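Local coordinates for protein anaerobically-induced outer membrane porin OprE (Pseudomonas aeruginosa, PDB 4FRX) that probably acts as a porin, a beta-barrel channel that lets small solutes pass through the bacterial outer membrane, at residues F360-L365 / R382-A387; V329-F334 / K403-R408; P126-V131 / F195-G200. All coordinates share one frame; numbering follows the deposited sequence.

Interaction 1 of 3, residues F360-L365 / R382-A387. With C8E ((hydroxyethyloxy)tri(ethyloxy)octane), chain E.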
ATOM      1  N   PHE A 360     -14.697  15.724   1.534  1.00 12.98           N
ATOM      2  CA  PHE A 360     -14.386  15.384   2.920  1.00 12.89           C
ATOM      3  C   PHE A 360     -14.626  13.909   3.153  1.00 10.65           C
ATOM      4  O   PHE A 360     -15.635  13.364   2.718  1.00 14.49           O
ATOM      5  CB  PHE A 360     -15.235  16.197   3.902  1.00 13.09           C
ATOM      6  CG  PHE A 360     -15.021  15.809   5.334  1.00 14.14           C
ATOM      7  CD1 PHE A 360     -13.923  16.284   6.033  1.00 17.10           C
ATOM      8  CD2 PHE A 360     -15.913  14.963   5.984  1.00 17.80           C
ATOM      9  CE1 PHE A 360     -13.716  15.914   7.358  1.00 18.93           C
ATOM     10  CE2 PHE A 360     -15.715  14.593   7.307  1.00 14.90           C
ATOM     11  CZ  PHE A 360     -14.621  15.069   7.995  1.00 13.07           C
ATOM     12  N   ASN A 361     -13.709  13.256   3.863  1.00 13.65           N
ATOM     13  CA  ASN A 361     -13.934  11.876   4.261  1.00 12.73           C
ATOM     14  C   ASN A 361     -13.532  11.627   5.710  1.00 11.88           C
ATOM     15  O   ASN A 361     -12.596  12.250   6.222  1.00 13.39           O
ATOM     16  CB  ASN A 361     -13.182  10.920   3.333  1.00 18.90           C
ATOM     17  CG  ASN A 361     -13.720  10.950   1.922  1.00 25.34           C
ATOM     18  OD1 ASN A 361     -13.255  11.721   1.079  1.00 31.38           O
ATOM     19  ND2 ASN A 361     -14.716  10.119   1.659  1.00 24.75           N
ATOM     20  N   THR A 362     -14.249  10.730   6.374  1.00 13.78           N
ATOM     21  CA  THR A 362     -13.833  10.319   7.707  1.00 12.57           C
ATOM     22  C   THR A 362     -14.122   8.844   7.948  1.00 10.29           C
ATOM     23  O   THR A 362     -15.023   8.267   7.356  1.00  9.17           O
ATOM     24  CB  THR A 362     -14.467  11.181   8.800  1.00 19.29           C
ATOM     25  OG1 THR A 362     -13.889  10.841  10.068  1.00 23.24           O
ATOM     26  CG2 THR A 362     -15.990  10.973   8.846  1.00 20.61           C
ATOM     27  N   ILE A 363     -13.331   8.228   8.819  1.00 12.27           N
ATOM     28  CA  ILE A 363     -13.535   6.829   9.138  1.00  8.47           C
ATOM     29  C   ILE A 363     -13.201   6.646  10.605  1.00  7.79           C
ATOM     30  O   ILE A 363     -12.278   7.273  11.146  1.00 10.26           O
ATOM     31  CB  ILE A 363     -12.657   5.913   8.267  1.00  9.42           C
ATOM     32  CG1 ILE A 363     -12.790   4.444   8.713  1.00  7.33           C
ATOM     33  CG2 ILE A 363     -11.192   6.370   8.324  1.00 15.73           C
ATOM     34  CD1 ILE A 363     -12.141   3.460   7.765  1.00 14.99           C
ATOM     35  N   TYR A 364     -13.996   5.836  11.273  1.00  9.62           N
ATOM     36  CA  TYR A 364     -13.700   5.506  12.651  1.00  9.78           C
ATOM     37  C   TYR A 364     -13.567   4.003  12.695  1.00  6.14           C
ATOM     38  O   TYR A 364     -14.402   3.301  12.124  1.00  5.40           O
ATOM     39  CB  TYR A 364     -14.843   5.965  13.558  1.00 11.31           C
ATOM     40  CG  TYR A 364     -14.622   5.549  14.989  1.00 15.50           C
ATOM     41  CD1 TYR A 364     -13.820   6.306  15.835  1.00 16.39           C
ATOM     42  CD2 TYR A 364     -15.189   4.378  15.487  1.00 13.49           C
ATOM     43  CE1 TYR A 364     -13.603   5.918  17.142  1.00 18.94           C
ATOM     44  CE2 TYR A 364     -14.971   3.982  16.786  1.00 14.16           C
ATOM     45  CZ  TYR A 364     -14.182   4.750  17.608  1.00 19.18           C
ATOM     46  OH  TYR A 364     -13.974   4.349  18.906  1.00 18.58           O
ATOM     47  N   LEU A 365     -12.522   3.501  13.356  1.00 12.15           N
ATOM     48  CA  LEU A 365     -12.324   2.057  13.489  1.00 10.45           C
ATOM     49  C   LEU A 365     -12.113   1.655  14.947  1.00  9.05           C
ATOM     50  O   LEU A 365     -11.464   2.368  15.714  1.00  8.69           O
ATOM     51  CB  LEU A 365     -11.124   1.572  12.658  1.00 11.10           C
ATOM     52  CG  LEU A 365     -11.008   1.979  11.195  1.00 10.81           C
ATOM     53  CD1 LEU A 365     -10.240   3.301  11.102  1.00 12.72           C
ATOM     54  CD2 LEU A 365     -10.326   0.900  10.366  1.00  9.84           C
ATOM     55  N   ARG A 382      -9.513   7.354  14.555  1.00  9.86           N
ATOM     56  CA  ARG A 382     -10.407   8.206  13.781  1.00  9.98           C
ATOM     57  C   ARG A 382      -9.561   9.017  12.812  1.00  6.90           C
ATOM     58  O   ARG A 382      -8.640   9.733  13.239  1.00  8.68           O
ATOM     59  CB  ARG A 382     -11.198   9.150  14.710  1.00  6.42           C
ATOM     60  CG  ARG A 382     -12.126  10.131  13.978  1.00  9.21           C
ATOM     61  CD  ARG A 382     -12.980  10.945  14.975  1.00 15.41           C
ATOM     62  NE  ARG A 382     -13.706  10.097  15.910  1.00 20.14           N
ATOM     63  CZ  ARG A 382     -13.324   9.993  17.182  1.00 29.43           C
ATOM     64  NH1 ARG A 382     -12.256  10.682  17.601  1.00 32.47           N
ATOM     65  NH2 ARG A 382     -13.970   9.223  18.052  1.00 33.67           N
ATOM     66  N   ASP A 383      -9.851   8.885  11.518  1.00 10.07           N
ATOM     67  CA  ASP A 383      -9.145   9.646  10.488  1.00 11.30           C
ATOM     68  C   ASP A 383     -10.102  10.616   9.824  1.00 11.24           C
ATOM     69  O   ASP A 383     -11.286  10.341   9.718  1.00 10.52           O
ATOM     70  CB  ASP A 383      -8.613   8.746   9.362  1.00  5.96           C
ATOM     71  CG  ASP A 383      -7.509   7.825   9.803  1.00 13.99           C
ATOM     72  OD1 ASP A 383      -7.079   7.924  10.959  1.00 16.56           O
ATOM     73  OD2 ASP A 383      -7.069   6.998   8.974  1.00 19.90           O
ATOM     74  N   ILE A 384      -9.569  11.740   9.366  1.00  9.70           N
ATOM     75  CA  ILE A 384     -10.288  12.614   8.446  1.00 15.34           C
ATOM     76  C   ILE A 384      -9.352  12.988   7.308  1.00 17.51           C
ATOM     77  O   ILE A 384      -8.124  13.049   7.473  1.00 14.13           O
ATOM     78  CB  ILE A 384     -10.827  13.900   9.133  1.00 16.69           C
ATOM     79  CG1 ILE A 384      -9.684  14.746   9.699  1.00 17.05           C
ATOM     80  CG2 ILE A 384     -11.829  13.555  10.238  1.00 10.96           C
ATOM     81  CD1 ILE A 384      -9.217  15.852   8.771  1.00 18.79           C
ATOM     82  N   SER A 385      -9.934  13.234   6.149  1.00 11.76           N
ATOM     83  CA  SER A 385      -9.182  13.754   5.033  1.00 13.74           C
ATOM     84  C   SER A 385     -10.043  14.810   4.382  1.00 15.09           C
ATOM     85  O   SER A 385     -11.172  14.541   3.981  1.00 10.90           O
ATOM     86  CB  SER A 385      -8.834  12.641   4.041  1.00 17.26           C
ATOM     87  OG  SER A 385      -8.006  13.141   2.994  1.00 25.85           O
ATOM     88  N   LEU A 386      -9.511  16.026   4.331  1.00 14.53           N
ATOM     89  CA  LEU A 386     -10.140  17.136   3.635  1.00 15.68           C
ATOM     90  C   LEU A 386      -9.231  17.487   2.467  1.00 11.55           C
ATOM     91  O   LEU A 386      -8.046  17.739   2.660  1.00 10.30           O
ATOM     92  CB  LEU A 386     -10.255  18.336   4.579  1.00 18.87           C
ATOM     93  CG  LEU A 386     -10.872  19.616   4.008  1.00 16.54           C
ATOM     94  CD1 LEU A 386     -12.335  19.391   3.644  1.00 16.61           C
ATOM     95  CD2 LEU A 386     -10.735  20.754   5.010  1.00 20.75           C
ATOM     96  N   ALA A 387      -9.772  17.478   1.257  1.00 12.79           N
ATOM     97  CA  ALA A 387      -8.967  17.761   0.072  1.00 16.32           C
ATOM     98  C   ALA A 387      -9.670  18.719  -0.872  1.00 15.36           C
ATOM     99  O   ALA A 387     -10.873  18.624  -1.082  1.00 16.09           O
ATOM    100  CB  ALA A 387      -8.623  16.474  -0.661  1.00 14.49           C
TER
HETATM  101  C1  C8E E 503     -24.053  18.606   4.438  1.00 38.19           C
HETATM  102  C2  C8E E 503     -22.820  17.819   4.008  1.00 37.24           C
HETATM  103  C3  C8E E 503     -21.544  18.454   4.559  1.00 36.23           C
HETATM  104  C4  C8E E 503     -20.563  17.381   5.016  1.00 32.82           C
HETATM  105  C5  C8E E 503     -19.842  17.804   6.286  1.00 34.88           C
HETATM  106  C6  C8E E 503     -18.413  18.223   5.956  1.00 33.31           C
HETATM  107  C7  C8E E 503     -17.732  18.904   7.138  1.00 26.52           C
HETATM  108  C8  C8E E 503     -16.224  18.814   6.986  1.00 32.38           C
HETATM  109  O9  C8E E 503     -15.623  20.043   7.316  1.00 35.77           O
HETATM  110  C10 C8E E 503     -15.000  20.007   8.577  1.00 31.84           C
HETATM  111  C11 C8E E 503     -13.726  20.842   8.526  1.00 28.70           C
HETATM  112  O   HOH W   1     -11.397  13.902   1.093  1.00 18.63           O
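N361 and S385 exchange backbone hydrogen bonds as the first of two antiparallel hydrogen-bonded pairs, and I363 with D383 forms the second. The short strand segments run at 173° to each other, and N361 N meets S385 O at 2.8 Å. At the second pair D383 N reaches I363 O at 2.9 Å, whereas the return bond from I363 N to D383 O is longer, 3.1 Å.

One side chain joins this backbone network. T362 holds OG1 anti to its own backbone N (chi1 -173°), from where it donates to D383 O at 2.7 Å. That carbonyl is therefore gripped by two donors, the T362 hydroxyl and I363 N.

On the face of F360, T362 and Y364 the packing is mostly apolar. The CZ atom of F360 touches I384 CG2 at 3.9 Å, and L386 CD1 lies at the ring edge, near its plane, 4.2 Å from F360 CD1. Over one face of the ring, toward its rim, lies C8 of the detergent C8E, 3.6 Å from F360 CD1. Further along, the R382 guanidinium approaches the Y364 ring obliquely, with NH2 3.4 Å from CE1 and the two planes 19° apart.

The face of N361, I363, D383 and S385 is polar in large part. There D383 OD2 accepts from Q330 N of the loop between strands 295-305 and 340-349, and S385 OG is hydrogen-bonded to K403 NZ on the next strand. Detergent on F360 and polar groups on the other face are consistent with the membrane-facing and pore-facing sides of a beta-barrel wall, here in the antiparallel hairpin 358-370/377-389.

Interaction 2 of 3, residues V329-F334 / K403-R408; sequences VQIGKF and KNASFR
Q330 and I331 meet A405 and F407 through side chains set by their torsions. In Q330, CG lies anti to the backbone N (chi1 -179°) and the chain stays extended beyond it, which carries the amide across to strand 403-408. In I331, CG1 sits beside the backbone N (chi1 -65°), and chi2 of 177° then places CD1 at the strand. The segment 329-334 belongs to the long connection between strands 295-305 and 340-349, and it packs on the barrel wall, consistent with the inward-folded loops that narrow the pore in the OprD family.

No hydrogen bond crosses the contact; it rests on van der Waals packing, mostly between carbons. The methyl of A405 is shared: its CB lies 3.4 Å from Q330 CD and 3.6 Å from I331 CD1. That same CD1 also reaches F407 CB at 3.7 Å, bridging two residues whose side chains leave the strand on one face. The other branch of I331 takes the aromatic residue, CG2 standing 3.8 Å from F407 CG, as the two side chains cross obliquely.

Polar anchors lie just outside. E381 accepts from the backbone N of both I331 and G332, and the tip of Q330 is fixed by a bond from NE2 to E425 OE2. Within the loop, V329 N donates to G332 O at 3.1 Å, a bond that spans Q330 and I331.

At the K403 end the contact finishes with Q330 OE1, which rests 3.5 Å from K403 CB, and equally 3.5 Å from N404 O without bonding, both oxygens being acceptors.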
ATOM      1  N   VAL A 329      -5.201   2.142   7.506  1.00 11.12           N
ATOM      2  CA  VAL A 329      -5.581   3.550   7.590  1.00  9.31           C
ATOM      3  C   VAL A 329      -4.350   4.413   7.886  1.00 18.62           C
ATOM      4  O   VAL A 329      -3.225   3.992   7.632  1.00 14.13           O
ATOM      5  CB  VAL A 329      -6.720   3.770   8.619  1.00  8.61           C
ATOM      6  CG1 VAL A 329      -8.004   3.095   8.126  1.00  9.71           C
ATOM      7  CG2 VAL A 329      -6.344   3.182   9.977  1.00 12.15           C
ATOM      8  N   GLN A 330      -4.552   5.624   8.394  1.00 12.58           N
ATOM      9  CA  GLN A 330      -3.459   6.592   8.397  1.00 14.20           C
ATOM     10  C   GLN A 330      -2.348   6.201   9.359  1.00 10.66           C
ATOM     11  O   GLN A 330      -1.165   6.328   9.041  1.00 15.19           O
ATOM     12  CB  GLN A 330      -3.972   8.015   8.687  1.00 12.85           C
ATOM     13  CG  GLN A 330      -2.875   9.061   8.666  1.00  9.98           C
ATOM     14  CD  GLN A 330      -3.390  10.471   8.899  1.00 16.00           C
ATOM     15  OE1 GLN A 330      -4.579  10.746   8.721  1.00 13.61           O
ATOM     16  NE2 GLN A 330      -2.487  11.376   9.298  1.00 14.59           N
ATOM     17  N   ILE A 331      -2.724   5.724  10.539  1.00  8.21           N
ATOM     18  CA  ILE A 331      -1.722   5.328  11.524  1.00  9.14           C
ATOM     19  C   ILE A 331      -1.687   3.812  11.663  1.00 18.48           C
ATOM     20  O   ILE A 331      -0.666   3.187  11.366  1.00 19.42           O
ATOM     21  CB  ILE A 331      -1.957   5.994  12.893  1.00 11.75           C
ATOM     22  CG1 ILE A 331      -1.788   7.515  12.778  1.00 13.27           C
ATOM     23  CG2 ILE A 331      -1.014   5.413  13.949  1.00 13.20           C
ATOM     24  CD1 ILE A 331      -2.082   8.279  14.089  1.00  8.24           C
ATOM     25  N   GLY A 332      -2.802   3.222  12.084  1.00 16.23           N
ATOM     26  CA  GLY A 332      -2.837   1.793  12.371  1.00 17.17           C
ATOM     27  C   GLY A 332      -3.226   0.951  11.169  1.00 13.03           C
ATOM     28  O   GLY A 332      -3.602   1.491  10.122  1.00 11.99           O
ATOM     29  N   LYS A 333      -3.125  -0.370  11.310  1.00  9.80           N
ATOM     30  CA  LYS A 333      -3.602  -1.278  10.272  1.00  7.30           C
ATOM     31  C   LYS A 333      -4.565  -2.333  10.824  1.00 10.37           C
ATOM     32  O   LYS A 333      -5.133  -3.116  10.062  1.00  9.42           O
ATOM     33  CB  LYS A 333      -2.433  -1.959   9.544  1.00 13.06           C
ATOM     34  CG  LYS A 333      -1.468  -0.985   8.868  1.00 10.91           C
ATOM     35  CD  LYS A 333      -0.357  -1.729   8.128  1.00 19.52           C
ATOM     36  CE  LYS A 333       0.724  -0.763   7.609  1.00 25.49           C
ATOM     37  NZ  LYS A 333       0.167   0.251   6.664  1.00 21.95           N
ATOM     38  N   PHE A 334      -4.744  -2.340  12.144  1.00  9.79           N
ATOM     39  CA  PHE A 334      -5.632  -3.296  12.833  1.00 10.69           C
ATOM     40  C   PHE A 334      -5.393  -4.735  12.362  1.00  8.89           C
ATOM     41  O   PHE A 334      -6.328  -5.489  12.127  1.00  8.79           O
ATOM     42  CB  PHE A 334      -7.103  -2.879  12.654  1.00  9.37           C
ATOM     43  CG  PHE A 334      -7.404  -1.534  13.235  1.00  7.45           C
ATOM     44  CD1 PHE A 334      -6.952  -0.377  12.600  1.00  9.16           C
ATOM     45  CD2 PHE A 334      -8.090  -1.419  14.429  1.00  8.42           C
ATOM     46  CE1 PHE A 334      -7.190   0.878  13.146  1.00 11.04           C
ATOM     47  CE2 PHE A 334      -8.341  -0.172  14.980  1.00 13.88           C
ATOM     48  CZ  PHE A 334      -7.886   0.983  14.342  1.00 10.37           C
ATOM     49  N   LYS A 403      -4.746  15.612   6.170  1.00 11.67           N
ATOM     50  CA  LYS A 403      -5.158  14.352   6.787  1.00 10.42           C
ATOM     51  C   LYS A 403      -4.859  14.432   8.273  1.00  9.47           C
ATOM     52  O   LYS A 403      -3.749  14.789   8.652  1.00 11.57           O
ATOM     53  CB  LYS A 403      -4.405  13.159   6.170  1.00 10.74           C
ATOM     54  CG  LYS A 403      -4.675  12.943   4.669  1.00 13.20           C
ATOM     55  CD  LYS A 403      -3.924  11.712   4.161  1.00 19.56           C
ATOM     56  CE  LYS A 403      -4.200  11.465   2.689  1.00 36.69           C
ATOM     57  NZ  LYS A 403      -5.654  11.388   2.375  1.00 39.51           N
ATOM     58  N   ASN A 404      -5.839  14.107   9.114  1.00  9.46           N
ATOM     59  CA  ASN A 404      -5.598  14.043  10.548  1.00 11.23           C
ATOM     60  C   ASN A 404      -6.002  12.678  11.088  1.00  3.83           C
ATOM     61  O   ASN A 404      -7.039  12.139  10.702  1.00  8.71           O
ATOM     62  CB  ASN A 404      -6.390  15.140  11.266  1.00 15.31           C
ATOM     63  CG  ASN A 404      -6.325  15.017  12.768  1.00 11.90           C
ATOM     64  OD1 ASN A 404      -7.172  14.382  13.393  1.00 12.70           O
ATOM     65  ND2 ASN A 404      -5.308  15.628  13.362  1.00 12.65           N
ATOM     66  N   ALA A 405      -5.187  12.125  11.980  1.00  7.14           N
ATOM     67  CA  ALA A 405      -5.510  10.857  12.614  1.00  8.31           C
ATOM     68  C   ALA A 405      -5.315  10.913  14.129  1.00 10.87           C
ATOM     69  O   ALA A 405      -4.365  11.530  14.616  1.00 11.91           O
ATOM     70  CB  ALA A 405      -4.646   9.714  12.000  1.00  9.44           C
ATOM     71  N   SER A 406      -6.221  10.273  14.866  1.00  9.46           N
ATOM     72  CA  SER A 406      -6.032  10.035  16.296  1.00 10.78           C
ATOM     73  C   SER A 406      -6.094   8.538  16.518  1.00 12.66           C
ATOM     74  O   SER A 406      -7.042   7.894  16.081  1.00 11.76           O
ATOM     75  CB  SER A 406      -7.125  10.706  17.133  1.00 12.59           C
ATOM     76  OG  SER A 406      -6.960  12.102  17.172  1.00 23.03           O
ATOM     77  N   PHE A 407      -5.090   8.008  17.211  1.00  7.82           N
ATOM     78  CA  PHE A 407      -4.921   6.580  17.417  1.00  6.52           C
ATOM     79  C   PHE A 407      -4.648   6.336  18.895  1.00  8.24           C
ATOM     80  O   PHE A 407      -3.781   6.971  19.501  1.00 12.93           O
ATOM     81  CB  PHE A 407      -3.771   6.053  16.548  1.00  9.56           C
ATOM     82  CG  PHE A 407      -3.442   4.607  16.796  1.00 18.16           C
ATOM     83  CD1 PHE A 407      -4.197   3.604  16.225  1.00 19.54           C
ATOM     84  CD2 PHE A 407      -2.387   4.255  17.632  1.00 23.90           C
ATOM     85  CE1 PHE A 407      -3.904   2.258  16.468  1.00 24.10           C
ATOM     86  CE2 PHE A 407      -2.088   2.924  17.873  1.00 22.80           C
ATOM     87  CZ  PHE A 407      -2.850   1.924  17.286  1.00 26.49           C
ATOM     88  N   ARG A 408      -5.424   5.437  19.489  1.00  9.03           N
ATOM     89  CA  ARG A 408      -5.236   5.096  20.889  1.00  9.37           C
ATOM     90  C   ARG A 408      -5.231   3.583  21.013  1.00 16.22           C
ATOM     91  O   ARG A 408      -6.140   2.905  20.502  1.00 13.76           O
ATOM     92  CB  ARG A 408      -6.371   5.670  21.733  1.00 13.45           C
ATOM     93  CG  ARG A 408      -6.609   7.155  21.529  1.00 19.00           C
ATOM     94  CD  ARG A 408      -5.584   7.997  22.244  1.00 27.50           C
ATOM     95  NE  ARG A 408      -5.905   9.419  22.145  1.00 31.26           N
ATOM     96  CZ  ARG A 408      -5.417  10.232  21.214  1.00 29.31           C
ATOM     97  NH1 ARG A 408      -4.575   9.764  20.297  1.00 21.07           N
ATOM     98  NH2 ARG A 408      -5.763  11.515  21.204  1.00 29.13           N
TER

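Interaction 3 of 3, residues P126-V131 / F195-G200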
ATOM      1  N   PRO A 126       3.761  -2.389  -7.858  1.00  9.95           N
ATOM      2  CA  PRO A 126       2.472  -3.083  -7.965  1.00  8.23           C
ATOM      3  C   PRO A 126       1.415  -2.500  -7.017  1.00  9.28           C
ATOM      4  O   PRO A 126       1.758  -1.963  -5.977  1.00  9.40           O
ATOM      5  CB  PRO A 126       2.809  -4.526  -7.560  1.00  9.14           C
ATOM      6  CG  PRO A 126       4.328  -4.629  -7.660  1.00 14.34           C
ATOM      7  CD  PRO A 126       4.833  -3.258  -7.343  1.00 14.10           C
ATOM      8  N   LYS A 127       0.145  -2.596  -7.397  1.00  9.14           N
ATOM      9  CA  LYS A 127      -0.950  -2.244  -6.504  1.00 15.88           C
ATOM     10  C   LYS A 127      -1.963  -3.395  -6.481  1.00 15.67           C
ATOM     11  O   LYS A 127      -3.041  -3.287  -7.056  1.00 11.31           O
ATOM     12  CB  LYS A 127      -1.617  -0.940  -6.957  1.00 15.24           C
ATOM     13  CG  LYS A 127      -0.677   0.261  -7.004  1.00 21.35           C
ATOM     14  CD  LYS A 127      -1.418   1.544  -7.344  1.00 31.74           C
ATOM     15  CE  LYS A 127      -2.505   1.841  -6.322  1.00 43.35           C
ATOM     16  NZ  LYS A 127      -1.950   2.224  -4.993  1.00 51.68           N
ATOM     17  N   LEU A 128      -1.605  -4.484  -5.800  1.00 10.59           N
ATOM     18  CA  LEU A 128      -2.343  -5.746  -5.876  1.00  5.65           C
ATOM     19  C   LEU A 128      -2.707  -6.194  -4.486  1.00 10.33           C
ATOM     20  O   LEU A 128      -2.105  -5.743  -3.516  1.00  9.18           O
ATOM     21  CB  LEU A 128      -1.457  -6.840  -6.494  1.00  5.26           C
ATOM     22  CG  LEU A 128      -0.907  -6.585  -7.891  1.00  7.77           C
ATOM     23  CD1 LEU A 128      -0.041  -7.762  -8.321  1.00 11.65           C
ATOM     24  CD2 LEU A 128      -2.027  -6.335  -8.882  1.00 12.11           C
ATOM     25  N   PRO A 129      -3.675  -7.108  -4.374  1.00  9.67           N
ATOM     26  CA  PRO A 129      -4.046  -7.537  -3.018  1.00 10.92           C
ATOM     27  C   PRO A 129      -2.935  -8.220  -2.219  1.00 11.87           C
ATOM     28  O   PRO A 129      -3.004  -8.202  -1.001  1.00 10.61           O
ATOM     29  CB  PRO A 129      -5.203  -8.497  -3.267  1.00  9.74           C
ATOM     30  CG  PRO A 129      -5.857  -7.934  -4.518  1.00  8.37           C
ATOM     31  CD  PRO A 129      -4.703  -7.478  -5.377  1.00  8.96           C
ATOM     32  N   VAL A 130      -1.928  -8.788  -2.877  1.00  5.59           N
ATOM     33  CA  VAL A 130      -0.868  -9.477  -2.159  1.00  6.84           C
ATOM     34  C   VAL A 130       0.423  -8.649  -2.131  1.00  7.94           C
ATOM     35  O   VAL A 130       1.397  -9.047  -1.511  1.00  7.29           O
ATOM     36  CB  VAL A 130      -0.589 -10.857  -2.782  1.00 11.32           C
ATOM     37  CG1 VAL A 130      -1.748 -11.804  -2.484  1.00  9.94           C
ATOM     38  CG2 VAL A 130      -0.410 -10.720  -4.283  1.00  9.79           C
ATOM     39  N   VAL A 131       0.408  -7.494  -2.791  1.00  4.89           N
ATOM     40  CA  VAL A 131       1.536  -6.559  -2.733  1.00  9.37           C
ATOM     41  C   VAL A 131       1.172  -5.195  -3.320  1.00 11.32           C
ATOM     42  O   VAL A 131       0.791  -5.072  -4.487  1.00  6.21           O
ATOM     43  CB  VAL A 131       2.825  -7.120  -3.419  1.00 11.90           C
ATOM     44  CG1 VAL A 131       2.542  -7.598  -4.849  1.00  8.29           C
ATOM     45  CG2 VAL A 131       3.979  -6.077  -3.376  1.00 11.44           C
ATOM     46  N   PHE A 195      10.126 -13.144  -3.728  1.00 11.68           N
ATOM     47  CA  PHE A 195       8.678 -13.051  -3.527  1.00  7.87           C
ATOM     48  C   PHE A 195       7.987 -13.314  -4.857  1.00 14.35           C
ATOM     49  O   PHE A 195       8.195 -12.581  -5.822  1.00 12.47           O
ATOM     50  CB  PHE A 195       8.271 -11.675  -2.972  1.00 12.40           C
ATOM     51  CG  PHE A 195       6.771 -11.487  -2.851  1.00 13.24           C
ATOM     52  CD1 PHE A 195       6.073 -12.010  -1.769  1.00  5.40           C
ATOM     53  CD2 PHE A 195       6.061 -10.786  -3.822  1.00 10.58           C
ATOM     54  CE1 PHE A 195       4.675 -11.854  -1.664  1.00  5.71           C
ATOM     55  CE2 PHE A 195       4.682 -10.613  -3.717  1.00 10.52           C
ATOM     56  CZ  PHE A 195       3.990 -11.154  -2.629  1.00 11.61           C
ATOM     57  N   TYR A 196       7.163 -14.359  -4.901  1.00 12.34           N
ATOM     58  CA  TYR A 196       6.429 -14.722  -6.110  1.00  9.98           C
ATOM     59  C   TYR A 196       4.979 -14.370  -5.946  1.00 10.32           C
ATOM     60  O   TYR A 196       4.422 -14.543  -4.864  1.00  9.83           O
ATOM     61  CB  TYR A 196       6.506 -16.233  -6.329  1.00 15.47           C
ATOM     62  CG  TYR A 196       7.901 -16.772  -6.303  1.00 18.66           C
ATOM     63  CD1 TYR A 196       8.744 -16.602  -7.386  1.00 21.96           C
ATOM     64  CD2 TYR A 196       8.382 -17.462  -5.193  1.00 18.11           C
ATOM     65  CE1 TYR A 196      10.033 -17.105  -7.371  1.00 34.35           C
ATOM     66  CE2 TYR A 196       9.665 -17.959  -5.166  1.00 32.22           C
ATOM     67  CZ  TYR A 196      10.487 -17.784  -6.255  1.00 33.83           C
ATOM     68  OH  TYR A 196      11.766 -18.285  -6.225  1.00 40.69           O
ATOM     69  N   TYR A 197       4.355 -13.896  -7.024  1.00  5.90           N
ATOM     70  CA  TYR A 197       2.960 -13.527  -6.969  1.00  6.74           C
ATOM     71  C   TYR A 197       2.288 -13.771  -8.311  1.00  9.24           C
ATOM     72  O   TYR A 197       2.937 -13.767  -9.346  1.00 10.64           O
ATOM     73  CB  TYR A 197       2.774 -12.077  -6.510  1.00  5.63           C
ATOM     74  CG  TYR A 197       3.397 -11.023  -7.425  1.00 10.03           C
ATOM     75  CD1 TYR A 197       4.764 -10.749  -7.368  1.00 10.69           C
ATOM     76  CD2 TYR A 197       2.616 -10.300  -8.325  1.00 14.88           C
ATOM     77  CE1 TYR A 197       5.339  -9.778  -8.172  1.00  8.66           C
ATOM     78  CE2 TYR A 197       3.183  -9.323  -9.150  1.00  9.48           C
ATOM     79  CZ  TYR A 197       4.546  -9.074  -9.072  1.00  8.66           C
ATOM     80  OH  TYR A 197       5.122  -8.113  -9.873  1.00 10.96           O
ATOM     81  N   ALA A 198       0.987 -13.999  -8.266  1.00  8.98           N
ATOM     82  CA  ALA A 198       0.196 -14.256  -9.454  1.00 10.56           C
ATOM     83  C   ALA A 198      -1.255 -14.063  -9.099  1.00  8.12           C
ATOM     84  O   ALA A 198      -1.665 -14.335  -7.980  1.00 12.78           O
ATOM     85  CB  ALA A 198       0.426 -15.685  -9.965  1.00 12.79           C
ATOM     86  N   GLY A 199      -2.041 -13.581 -10.051  1.00 11.99           N
ATOM     87  CA  GLY A 199      -3.480 -13.614  -9.898  1.00 10.69           C
ATOM     88  C   GLY A 199      -4.187 -12.827 -10.972  1.00 10.13           C
ATOM     89  O   GLY A 199      -3.593 -12.465 -12.001  1.00 11.31           O
ATOM     90  N   GLY A 200      -5.461 -12.552 -10.748  1.00 10.03           N
ATOM     91  CA  GLY A 200      -6.212 -11.829 -11.745  1.00 17.90           C
ATOM     92  C   GLY A 200      -7.493 -11.228 -11.227  1.00 17.93           C
ATOM     93  O   GLY A 200      -7.960 -11.573 -10.137  1.00 10.30           O
TER
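L128, V130 and V131 form the first shell around F195 and Y197, and every contact between their side chains is apolar. The methyl CD1 of L128 is 3.7 Å from Y197 CD2 and equally close to CE2; it approaches this ring bond obliquely, the two side chains crossing at about a right angle. V131 CG1 lies over a face of the same ring, though loosely, 4.4 Å from Y197 CG. This methyl is shared, since it also meets F195 CE2 at 3.9 Å where the two side chains slide past each other in opposite directions. Nearer the backbone, V130 CG2 sits 4.1 Å from Y197 CB. Carbonyl oxygen enters once: V130 O approaches F195 CZ at 3.5 Å, obliquely to the ring.

One first torsion accounts for the shared methyl. V131 holds CG1 between its backbone N and carbonyl carbon (chi1 53°), which puts it over the Y197 ring and beside F195 CE2.

Both valines belong to a type I beta turn from L128 to V131. A bond from L128 N to V131 O, at 2.8 Å, also joins the two end residues of the turn.

Further out, the Y197 hydroxyl is hydrogen-bonded to Q147 OE1 on strand 142-150, beyond strand 156-167, a second anchor for the ring. Y213 lies against L128 and V130, and L163 against V131 and Y197. A turn buried against what is probably the pore-facing side of strand 195-203 is consistent with the inward-folded constriction loop of OprD-family barrels.

How the interactions relate
Interactions 1 and 2 are neighbours, their centres 10 Å apart, and lie on adjacent strands, interaction 1 reaching 377-389 and interaction 2 reaching 399-409. They touch directly: I384 N probably bonds to N404 O, and the D383 carboxylate meets both the loop and A405. Interaction 3 lies across the chain's centre, 28 Å from interaction 1 and 25 Å from interaction 2 between centres, with no direct touch. Along the chain interaction 3 comes first, and the two segments of interaction 1 fall between those of interaction 2. Interaction 1 builds the barrel wall; interactions 2 and 3, on opposite sides of the chain's centre, each probably seat an inward-folded segment on it, consistent with a narrowed pore.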